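Local coordinates for protein aerobactin synthase IucC (Klebsiella pneumoniae, PDB 6CN7) that probably catalyses the ATP-dependent attachment of a second N-acetyl-N-hydroxylysine to N-citryl-N-acetyl-N-hydroxylysine, the step that completes the siderophore aerobactin, at residues Q316-E324 with Q438-Q446; E396-V407 with R507-L516. The protein carries 5 engineered substitutions. All coordinates share one frame; numbering follows the deposited sequence.

Contact 1 of 2, residues Q316-E324 with Q438-Q446; sequences QSGAVILGE and QRVLLKDFQ
Arg439 lays the base of its side chain against the backbone of Gly318, the positive-phi residue that follows helix 312-317; Arg439 CD lies 3.2 Å from Gly318 O. With CG between the backbone N and the carbonyl carbon (chi1 54°), the extended arm runs past this carbonyl, bringing NE beside Val320 CG2, which lies at the edge of the guanidinium. The charge is paired beyond this contact, in a salt bridge with Glu365. At Val440 the backbone takes over: Val320 N donates to Val440 O at 2.9 Å, while Val440 CG1 meets Ala319 CB 3.7 Å away. Leu441 lies on the same sheet face as Val320, its CG against Val320 CB. Leu442 then binds through both backbone polar atoms, its N to Val320 O with an angle of 175° at the hydrogen and its O accepting from Leu322 N at 2.8 Å; on the opposite face its CD1 approaches Ile321 CD1. Lys443 runs alongside Leu322, pointing the same way, and its CE touches Leu322 CD1. Past the strand, Phe445 turns its ring back to the partner segment, with CZ 3.5 Å from Ile321 CG2 and close to Leu322 O. Val320 and Ile321 thus form a short parallel edge strand beside strand 436-442, at the border of a four-stranded mixed sheet.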
loop_
_atom_site.group_PDB
_atom_site.type_symbol
_atom_site.label_atom_id
_atom_site.label_comp_id
_atom_site.label_asym_id
_atom_site.label_seq_id
_atom_site.Cartn_x
_atom_site.Cartn_y
_atom_site.Cartn_z
ATOM N N GLN A 316 19.464 18.512 40.973
ATOM C CA GLN A 316 19.303 19.962 41.020
ATOM C C GLN A 316 18.897 20.540 39.669
ATOM O O GLN A 316 18.246 21.589 39.620
ATOM C CB GLN A 316 20.599 20.608 41.510
ATOM C CG GLN A 316 20.913 20.297 42.965
ATOM C CD GLN A 316 22.332 20.662 43.353
ATOM O OE1 GLN A 316 23.135 21.064 42.512
ATOM N NE2 GLN A 316 22.647 20.520 44.634
ATOM N N SER A 317 19.267 19.885 38.568
ATOM C CA SER A 317 18.898 20.394 37.253
ATOM C C SER A 317 17.419 20.203 36.955
ATOM O O SER A 317 16.882 20.902 36.091
ATOM C CB SER A 317 19.721 19.712 36.162
ATOM O OG SER A 317 19.299 18.371 35.970
ATOM N N GLY A 318 16.755 19.277 37.644
ATOM C CA GLY A 318 15.366 18.972 37.382
ATOM C C GLY A 318 15.131 17.977 36.267
ATOM O O GLY A 318 13.973 17.624 36.015
ATOM N N ALA A 319 16.184 17.504 35.604
ATOM C CA ALA A 319 16.024 16.626 34.450
ATOM C C ALA A 319 15.176 15.408 34.798
ATOM O O ALA A 319 15.331 14.805 35.862
ATOM C CB ALA A 319 17.394 16.182 33.935
ATOM N N VAL A 320 14.281 15.049 33.882
ATOM C CA VAL A 320 13.353 13.940 34.067
ATOM C C VAL A 320 13.646 12.873 33.023
ATOM O O VAL A 320 13.930 13.186 31.862
ATOM C CB VAL A 320 11.887 14.409 33.966
ATOM C CG1 VAL A 320 10.926 13.222 34.055
ATOM C CG2 VAL A 320 11.576 15.432 35.049
ATOM N N ILE A 321 13.568 11.614 33.441
ATOM C CA ILE A 321 13.736 10.464 32.560
ATOM C C ILE A 321 12.363 9.834 32.365
ATOM O O ILE A 321 11.824 9.204 33.283
ATOM C CB ILE A 321 14.735 9.452 33.139
ATOM C CG1 ILE A 321 16.138 10.066 33.224
ATOM C CG2 ILE A 321 14.755 8.170 32.310
ATOM C CD1 ILE A 321 16.768 10.401 31.882
ATOM N N LEU A 322 11.795 9.998 31.174
ATOM C CA LEU A 322 10.539 9.344 30.840
ATOM C C LEU A 322 10.803 7.874 30.538
ATOM O O LEU A 322 11.660 7.546 29.710
ATOM C CB LEU A 322 9.877 10.035 29.648
ATOM C CG LEU A 322 9.471 11.493 29.898
ATOM C CD1 LEU A 322 8.977 12.153 28.624
ATOM C CD2 LEU A 322 8.408 11.584 30.981
ATOM N N GLY A 323 10.068 6.991 31.212
ATOM C CA GLY A 323 10.350 5.574 31.177
ATOM C C GLY A 323 9.509 4.809 30.164
ATOM O O GLY A 323 8.528 5.302 29.616
ATOM N N GLU A 324 9.935 3.565 29.923
ATOM C CA GLU A 324 9.220 2.608 29.080
ATOM C C GLU A 324 8.748 1.460 29.964
ATOM O O GLU A 324 9.467 0.463 30.135
ATOM C CB GLU A 324 10.117 2.095 27.953
ATOM C CG GLU A 324 10.485 3.155 26.929
ATOM C CD GLU A 324 11.345 2.611 25.804
ATOM O OE1 GLU A 324 11.746 1.428 25.880
ATOM O OE2 GLU A 324 11.615 3.366 24.845
ATOM N N GLN A 438 11.518 25.259 32.718
ATOM C CA GLN A 438 11.611 24.784 34.096
ATOM C C GLN A 438 12.643 23.674 34.226
ATOM O O GLN A 438 13.510 23.718 35.104
ATOM C CB GLN A 438 10.245 24.281 34.570
ATOM C CG GLN A 438 9.107 25.269 34.391
ATOM C CD GLN A 438 9.121 26.370 35.432
ATOM O OE1 GLN A 438 9.151 26.103 36.631
ATOM N NE2 GLN A 438 9.096 27.616 34.979
ATOM N N ARG A 439 12.554 22.670 33.359
ATOM C CA ARG A 439 13.452 21.526 33.393
ATOM C C ARG A 439 13.324 20.787 32.070
ATOM O O ARG A 439 12.436 21.070 31.261
ATOM C CB ARG A 439 13.143 20.611 34.580
ATOM C CG ARG A 439 11.700 20.142 34.664
ATOM C CD ARG A 439 11.430 19.566 36.040
ATOM N NE ARG A 439 10.138 18.894 36.144
ATOM C CZ ARG A 439 9.001 19.498 36.472
ATOM N NH1 ARG A 439 8.979 20.801 36.724
ATOM N NH2 ARG A 439 7.878 18.796 36.548
ATOM N N VAL A 440 14.229 19.841 31.853
ATOM C CA VAL A 440 14.266 19.077 30.612
ATOM C C VAL A 440 13.678 17.696 30.859
ATOM O O VAL A 440 13.782 17.137 31.957
ATOM C CB VAL A 440 15.700 18.979 30.049
ATOM C CG1 VAL A 440 16.573 18.068 30.910
ATOM C CG2 VAL A 440 15.673 18.504 28.611
ATOM N N LEU A 441 13.035 17.148 29.830
ATOM C CA LEU A 441 12.491 15.797 29.856
ATOM C C LEU A 441 13.127 15.003 28.726
ATOM O O LEU A 441 13.060 15.414 27.562
ATOM C CB LEU A 441 10.966 15.806 29.710
ATOM C CG LEU A 441 10.130 16.177 30.939
ATOM C CD1 LEU A 441 10.278 17.644 31.297
ATOM C CD2 LEU A 441 8.675 15.838 30.697
ATOM N N LEU A 442 13.746 13.879 29.069
ATOM C CA LEU A 442 14.401 13.012 28.102
ATOM C C LEU A 442 13.608 11.720 27.970
ATOM O O LEU A 442 13.070 11.209 28.959
ATOM C CB LEU A 442 15.838 12.711 28.532
ATOM C CG LEU A 442 16.653 13.946 28.929
ATOM C CD1 LEU A 442 17.973 13.534 29.548
ATOM C CD2 LEU A 442 16.876 14.856 27.732
ATOM N N LYS A 443 13.532 11.198 26.744
ATOM C CA LYS A 443 12.671 10.052 26.466
ATOM C C LYS A 443 13.297 8.984 25.577
ATOM O O LYS A 443 12.909 7.818 25.701
ATOM C CB LYS A 443 11.362 10.523 25.821
ATOM C CG LYS A 443 11.551 11.424 24.603
ATOM C CD LYS A 443 10.223 11.941 24.061
ATOM C CE LYS A 443 9.564 12.920 25.023
ATOM N NZ LYS A 443 8.366 13.585 24.437
ATOM N N ASP A 444 14.242 9.314 24.699
ATOM C CA ASP A 444 14.765 8.368 23.717
ATOM C C ASP A 444 16.127 7.845 24.160
ATOM O O ASP A 444 17.128 8.568 24.122
ATOM C CB ASP A 444 14.846 9.015 22.337
ATOM C CG ASP A 444 13.487 9.122 21.671
ATOM O OD1 ASP A 444 12.743 8.123 21.693
ATOM O OD2 ASP A 444 13.148 10.200 21.139
ATOM N N PHE A 445 16.147 6.587 24.591
ATOM C CA PHE A 445 17.369 5.819 24.767
ATOM C C PHE A 445 17.074 4.386 24.363
ATOM O O PHE A 445 15.975 3.873 24.591
ATOM C CB PHE A 445 17.880 5.870 26.207
ATOM C CG PHE A 445 16.941 6.558 27.142
ATOM C CD1 PHE A 445 15.950 5.843 27.790
ATOM C CD2 PHE A 445 17.035 7.924 27.354
ATOM C CE1 PHE A 445 15.070 6.472 28.647
ATOM C CE2 PHE A 445 16.162 8.569 28.207
ATOM C CZ PHE A 445 15.173 7.844 28.856
ATOM N N GLN A 446 18.068 3.750 23.758
ATOM C CA GLN A 446 17.912 2.420 23.184
ATOM C C GLN A 446 19.051 2.204 22.198
ATOM O O GLN A 446 20.195 1.975 22.602
ATOM C CB GLN A 446 16.552 2.271 22.495
#

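Contact 2 of 2, residues E396-V407 with R507-L516; sequences ETWLTQLFRVVV and RFYQLLAAVL
Charge pairing is concentrated at one end of the interface, where Arg507 grips the Glu396 carboxylate side-on. Arg507 NE reaches Glu396 OE2 at 2.6 Å and Arg507 NH2 reaches Glu396 OE1 at 3.1 Å, the latter almost straight at 176°. Both oxygens are met from above the carboxylate plane, although they lie close to the plane of the guanidinium. That group is further steadied within its own helix, since NH1 donates to Gln510 OE1 and Leu511 CD1 lies over one face. One aromatic pair lies deeper in the interface. The ring of Phe403 turns its edge to the face of Phe508 in a T-shaped pair, with centroids 5.3 Å apart and planes at 79°, while Leu512 CD1 sits over one face of Phe403 in a CH-pi contact, 4.0 Å from the ring centroid. The two helices, crossing at -47°, mesh by knobs-into-holes packing: Phe403 enters the hole formed by Phe508, Leu511, Leu512 and Val515, and Leu511 fits among Glu396, Leu399, Thr400 and Phe403. Further contacts between carbon atoms surround these knobs. Leu399 CD2 abuts the Phe508 ring, and Thr400 CG2 meets Val515 CG2 at 3.8 Å. Val515 directs its other methyl, CG1, to the aliphatic CG of Arg404. Farther along, Val407 reaches Leu512 CD1 through CG2 and, through CG1, Leu516 CD2 at 3.9 Å.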
loop_
_atom_site.group_PDB
_atom_site.type_symbol
_atom_site.label_atom_id
_atom_site.label_comp_id
_atom_site.label_asym_id
_atom_site.label_seq_id
_atom_site.Cartn_x
_atom_site.Cartn_y
_atom_site.Cartn_z
ATOM N N GLU A 396 19.864 37.403 28.016
ATOM C CA GLU A 396 21.039 36.692 28.511
ATOM C C GLU A 396 20.689 35.774 29.678
ATOM O O GLU A 396 21.137 34.623 29.725
ATOM C CB GLU A 396 22.124 37.689 28.914
ATOM C CG GLU A 396 22.769 38.396 27.729
ATOM C CD GLU A 396 23.993 39.199 28.119
ATOM O OE1 GLU A 396 24.212 39.403 29.332
ATOM O OE2 GLU A 396 24.741 39.620 27.212
ATOM N N THR A 397 19.889 36.259 30.629
ATOM C CA THR A 397 19.502 35.417 31.761
ATOM C C THR A 397 18.617 34.261 31.317
ATOM O O THR A 397 18.680 33.173 31.900
ATOM C CB THR A 397 18.783 36.248 32.825
ATOM O OG1 THR A 397 19.656 37.280 33.299
ATOM C CG2 THR A 397 18.349 35.376 34.001
ATOM N N TRP A 398 17.779 34.483 30.305
ATOM C CA TRP A 398 16.924 33.417 29.797
ATOM C C TRP A 398 17.760 32.313 29.159
ATOM O O TRP A 398 17.564 31.125 29.444
ATOM C CB TRP A 398 15.928 33.999 28.793
ATOM C CG TRP A 398 14.795 33.095 28.425
ATOM C CD1 TRP A 398 13.520 33.141 28.906
ATOM C CD2 TRP A 398 14.830 32.018 27.482
ATOM N NE1 TRP A 398 12.758 32.157 28.324
ATOM C CE2 TRP A 398 13.539 31.452 27.447
ATOM C CE3 TRP A 398 15.826 31.475 26.667
ATOM C CZ2 TRP A 398 13.221 30.371 26.631
ATOM C CZ3 TRP A 398 15.508 30.401 25.856
ATOM C CH2 TRP A 398 14.217 29.861 25.844
ATOM N N LEU A 399 18.709 32.691 28.297
ATOM C CA LEU A 399 19.591 31.707 27.679
ATOM C C LEU A 399 20.381 30.933 28.727
ATOM O O LEU A 399 20.536 29.711 28.620
ATOM C CB LEU A 399 20.541 32.395 26.698
ATOM C CG LEU A 399 20.022 32.598 25.273
ATOM C CD1 LEU A 399 18.813 33.506 25.249
ATOM C CD2 LEU A 399 21.121 33.170 24.395
ATOM N N THR A 400 20.906 31.629 29.739
ATOM C CA THR A 400 21.647 30.946 30.794
ATOM C C THR A 400 20.788 29.871 31.449
ATOM O O THR A 400 21.256 28.752 31.692
ATOM C CB THR A 400 22.132 31.957 31.837
ATOM O OG1 THR A 400 23.059 32.864 31.231
ATOM C CG2 THR A 400 22.816 31.251 33.013
ATOM N N GLN A 401 19.527 30.195 31.742
ATOM C CA GLN A 401 18.616 29.202 32.303
ATOM C C GLN A 401 18.461 28.011 31.364
ATOM O O GLN A 401 18.491 26.855 31.802
ATOM C CB GLN A 401 17.259 29.848 32.586
ATOM C CG GLN A 401 16.241 28.926 33.241
ATOM C CD GLN A 401 16.634 28.533 34.646
ATOM O OE1 GLN A 401 17.573 29.083 35.223
ATOM N NE2 GLN A 401 15.912 27.571 35.210
ATOM N N LEU A 402 18.296 28.273 30.064
ATOM C CA LEU A 402 18.166 27.187 29.097
ATOM C C LEU A 402 19.396 26.287 29.110
ATOM O O LEU A 402 19.275 25.058 29.046
ATOM C CB LEU A 402 17.943 27.759 27.695
ATOM C CG LEU A 402 17.878 26.752 26.541
ATOM C CD1 LEU A 402 16.647 25.864 26.658
ATOM C CD2 LEU A 402 17.893 27.476 25.207
ATOM N N PHE A 403 20.589 26.881 29.188
ATOM C CA PHE A 403 21.812 26.088 29.139
ATOM C C PHE A 403 21.986 25.255 30.403
ATOM O O PHE A 403 22.465 24.115 30.340
ATOM C CB PHE A 403 23.018 27.005 28.931
ATOM C CG PHE A 403 23.011 27.735 27.612
ATOM C CD1 PHE A 403 22.409 27.182 26.492
ATOM C CD2 PHE A 403 23.611 28.976 27.493
ATOM C CE1 PHE A 403 22.407 27.853 25.284
ATOM C CE2 PHE A 403 23.611 29.652 26.287
ATOM C CZ PHE A 403 23.010 29.089 25.182
ATOM N N ARG A 404 21.609 25.802 31.560
ATOM C CA ARG A 404 21.698 25.033 32.798
ATOM C C ARG A 404 20.684 23.897 32.818
ATOM O O ARG A 404 20.922 22.863 33.455
ATOM C CB ARG A 404 21.489 25.952 34.001
ATOM C CG ARG A 404 22.475 27.109 34.089
ATOM C CD ARG A 404 22.029 28.123 35.132
ATOM N NE ARG A 404 22.128 27.579 36.480
ATOM C CZ ARG A 404 21.473 28.047 37.537
ATOM N NH1 ARG A 404 20.645 29.079 37.419
ATOM N NH2 ARG A 404 21.645 27.474 38.719
ATOM N N VAL A 405 19.558 24.064 32.124
ATOM C CA VAL A 405 18.508 23.049 32.126
ATOM C C VAL A 405 18.847 21.902 31.177
ATOM O O VAL A 405 18.533 20.742 31.454
ATOM C CB VAL A 405 17.163 23.704 31.762
ATOM C CG1 VAL A 405 16.124 22.655 31.371
ATOM C CG2 VAL A 405 16.657 24.543 32.931
ATOM N N VAL A 406 19.485 22.201 30.050
ATOM C CA VAL A 406 19.667 21.238 28.962
ATOM C C VAL A 406 21.079 20.665 28.944
ATOM O O VAL A 406 21.263 19.449 28.984
ATOM C CB VAL A 406 19.316 21.897 27.608
ATOM C CG1 VAL A 406 19.565 20.924 26.458
ATOM C CG2 VAL A 406 17.869 22.367 27.600
ATOM N N VAL A 407 22.092 21.527 28.888
ATOM C CA VAL A 407 23.438 21.067 28.563
ATOM C C VAL A 407 24.129 20.486 29.788
ATOM O O VAL A 407 24.802 19.452 29.696
ATOM C CB VAL A 407 24.251 22.221 27.944
ATOM C CG1 VAL A 407 25.649 21.750 27.567
ATOM C CG2 VAL A 407 23.528 22.782 26.723
ATOM N N ARG A 507 28.265 36.374 21.754
ATOM C CA ARG A 507 27.764 36.433 23.121
ATOM C C ARG A 507 26.985 35.171 23.473
ATOM O O ARG A 507 27.135 34.627 24.574
ATOM C CB ARG A 507 26.889 37.676 23.296
ATOM C CG ARG A 507 26.357 37.879 24.702
ATOM C CD ARG A 507 27.488 38.071 25.698
ATOM N NE ARG A 507 26.990 38.354 27.038
ATOM C CZ ARG A 507 27.718 38.245 28.145
ATOM N NH1 ARG A 507 28.984 37.852 28.079
ATOM N NH2 ARG A 507 27.175 38.523 29.322
ATOM N N PHE A 508 26.148 34.696 22.549
ATOM C CA PHE A 508 25.388 33.467 22.759
ATOM C C PHE A 508 26.276 32.355 23.307
ATOM O O PHE A 508 25.953 31.724 24.320
ATOM C CB PHE A 508 24.741 33.049 21.435
ATOM C CG PHE A 508 23.875 31.818 21.523
ATOM C CD1 PHE A 508 24.438 30.551 21.491
ATOM C CD2 PHE A 508 22.497 31.928 21.606
ATOM C CE1 PHE A 508 23.643 29.420 21.558
ATOM C CE2 PHE A 508 21.697 30.800 21.669
ATOM C CZ PHE A 508 22.271 29.546 21.644
ATOM N N TYR A 509 27.410 32.106 22.650
ATOM C CA TYR A 509 28.270 31.001 23.044
ATOM C C TYR A 509 29.231 31.374 24.167
ATOM O O TYR A 509 29.816 30.476 24.784
ATOM C CB TYR A 509 29.019 30.490 21.816
ATOM C CG TYR A 509 28.071 29.904 20.794
ATOM C CD1 TYR A 509 27.626 28.595 20.905
ATOM C CD2 TYR A 509 27.593 30.671 19.740
ATOM C CE1 TYR A 509 26.744 28.060 19.982
ATOM C CE2 TYR A 509 26.711 30.146 18.816
ATOM C CZ TYR A 509 26.291 28.842 18.943
ATOM O OH TYR A 509 25.412 28.315 18.024
ATOM N N GLN A 510 29.398 32.668 24.456
ATOM C CA GLN A 510 30.042 33.067 25.704
ATOM C C GLN A 510 29.220 32.611 26.902
ATOM O O GLN A 510 29.769 32.109 27.890
ATOM C CB GLN A 510 30.228 34.585 25.748
ATOM C CG GLN A 510 31.427 35.109 24.978
ATOM C CD GLN A 510 31.484 36.625 24.969
ATOM O OE1 GLN A 510 30.522 37.296 25.345
ATOM N NE2 GLN A 510 32.614 37.173 24.539
ATOM N N LEU A 511 27.896 32.779 26.832
ATOM C CA LEU A 511 27.028 32.366 27.929
ATOM C C LEU A 511 27.055 30.855 28.117
ATOM O O LEU A 511 27.047 30.366 29.253
ATOM C CB LEU A 511 25.599 32.845 27.673
ATOM C CG LEU A 511 25.265 34.286 28.075
ATOM C CD1 LEU A 511 26.074 35.289 27.286
ATOM C CD2 LEU A 511 23.782 34.543 27.877
ATOM N N LEU A 512 27.082 30.098 27.019
ATOM C CA LEU A 512 27.148 28.645 27.125
ATOM C C LEU A 512 28.456 28.208 27.773
ATOM O O LEU A 512 28.468 27.341 28.654
ATOM C CB LEU A 512 26.993 28.009 25.742
ATOM C CG LEU A 512 27.109 26.483 25.683
ATOM C CD1 LEU A 512 26.077 25.819 26.581
ATOM C CD2 LEU A 512 26.968 25.993 24.247
ATOM N N ALA A 513 29.571 28.801 27.345
ATOM C CA ALA A 513 30.866 28.452 27.922
ATOM C C ALA A 513 30.922 28.807 29.402
ATOM O O ALA A 513 31.508 28.068 30.203
ATOM C CB ALA A 513 31.985 29.160 27.160
ATOM N N ALA A 514 30.319 29.934 29.785
ATOM C CA ALA A 514 30.311 30.324 31.191
ATOM C C ALA A 514 29.523 29.328 32.032
ATOM O O ALA A 514 29.949 28.965 33.134
ATOM C CB ALA A 514 29.735 31.731 31.340
ATOM N N VAL A 515 28.370 28.878 31.533
ATOM C CA VAL A 515 27.611 27.846 32.233
ATOM C C VAL A 515 28.437 26.572 32.349
ATOM O O VAL A 515 28.402 25.883 33.375
ATOM C CB VAL A 515 26.269 27.595 31.519
ATOM C CG1 VAL A 515 25.567 26.364 32.086
ATOM C CG2 VAL A 515 25.370 28.811 31.648
ATOM N N LEU A 516 29.194 26.239 31.302
ATOM C CA LEU A 516 30.045 25.054 31.348
ATOM C C LEU A 516 31.286 25.279 32.202
ATOM O O LEU A 516 31.753 24.348 32.865
ATOM C CB LEU A 516 30.453 24.637 29.933
ATOM C CG LEU A 516 29.338 24.108 29.027
ATOM C CD1 LEU A 516 29.811 24.049 27.582
ATOM C CD2 LEU A 516 28.866 22.733 29.488
#

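Overall arrangement
The centres of contacts 1 and 2 lie about 19 Å apart, and the two contacts touch where Val405 packs on strand 436-442: Val405 O is 3.4 Å from Val440 CG1. Helix 395-417 thus has the mixed sheet of contact 1 along one side and helix 505-521 along another. Along the chain the segments alternate, 316-324, 396-407, 438-446 and 507-516, so the two contacts cross along the chain. Contact 1 joins the IucA/IucC family region to the FhuF-like region, whereas contact 2 lies wholly within the latter. Through Val405 the helix pair is thus packed directly on the strand that carries contact 1.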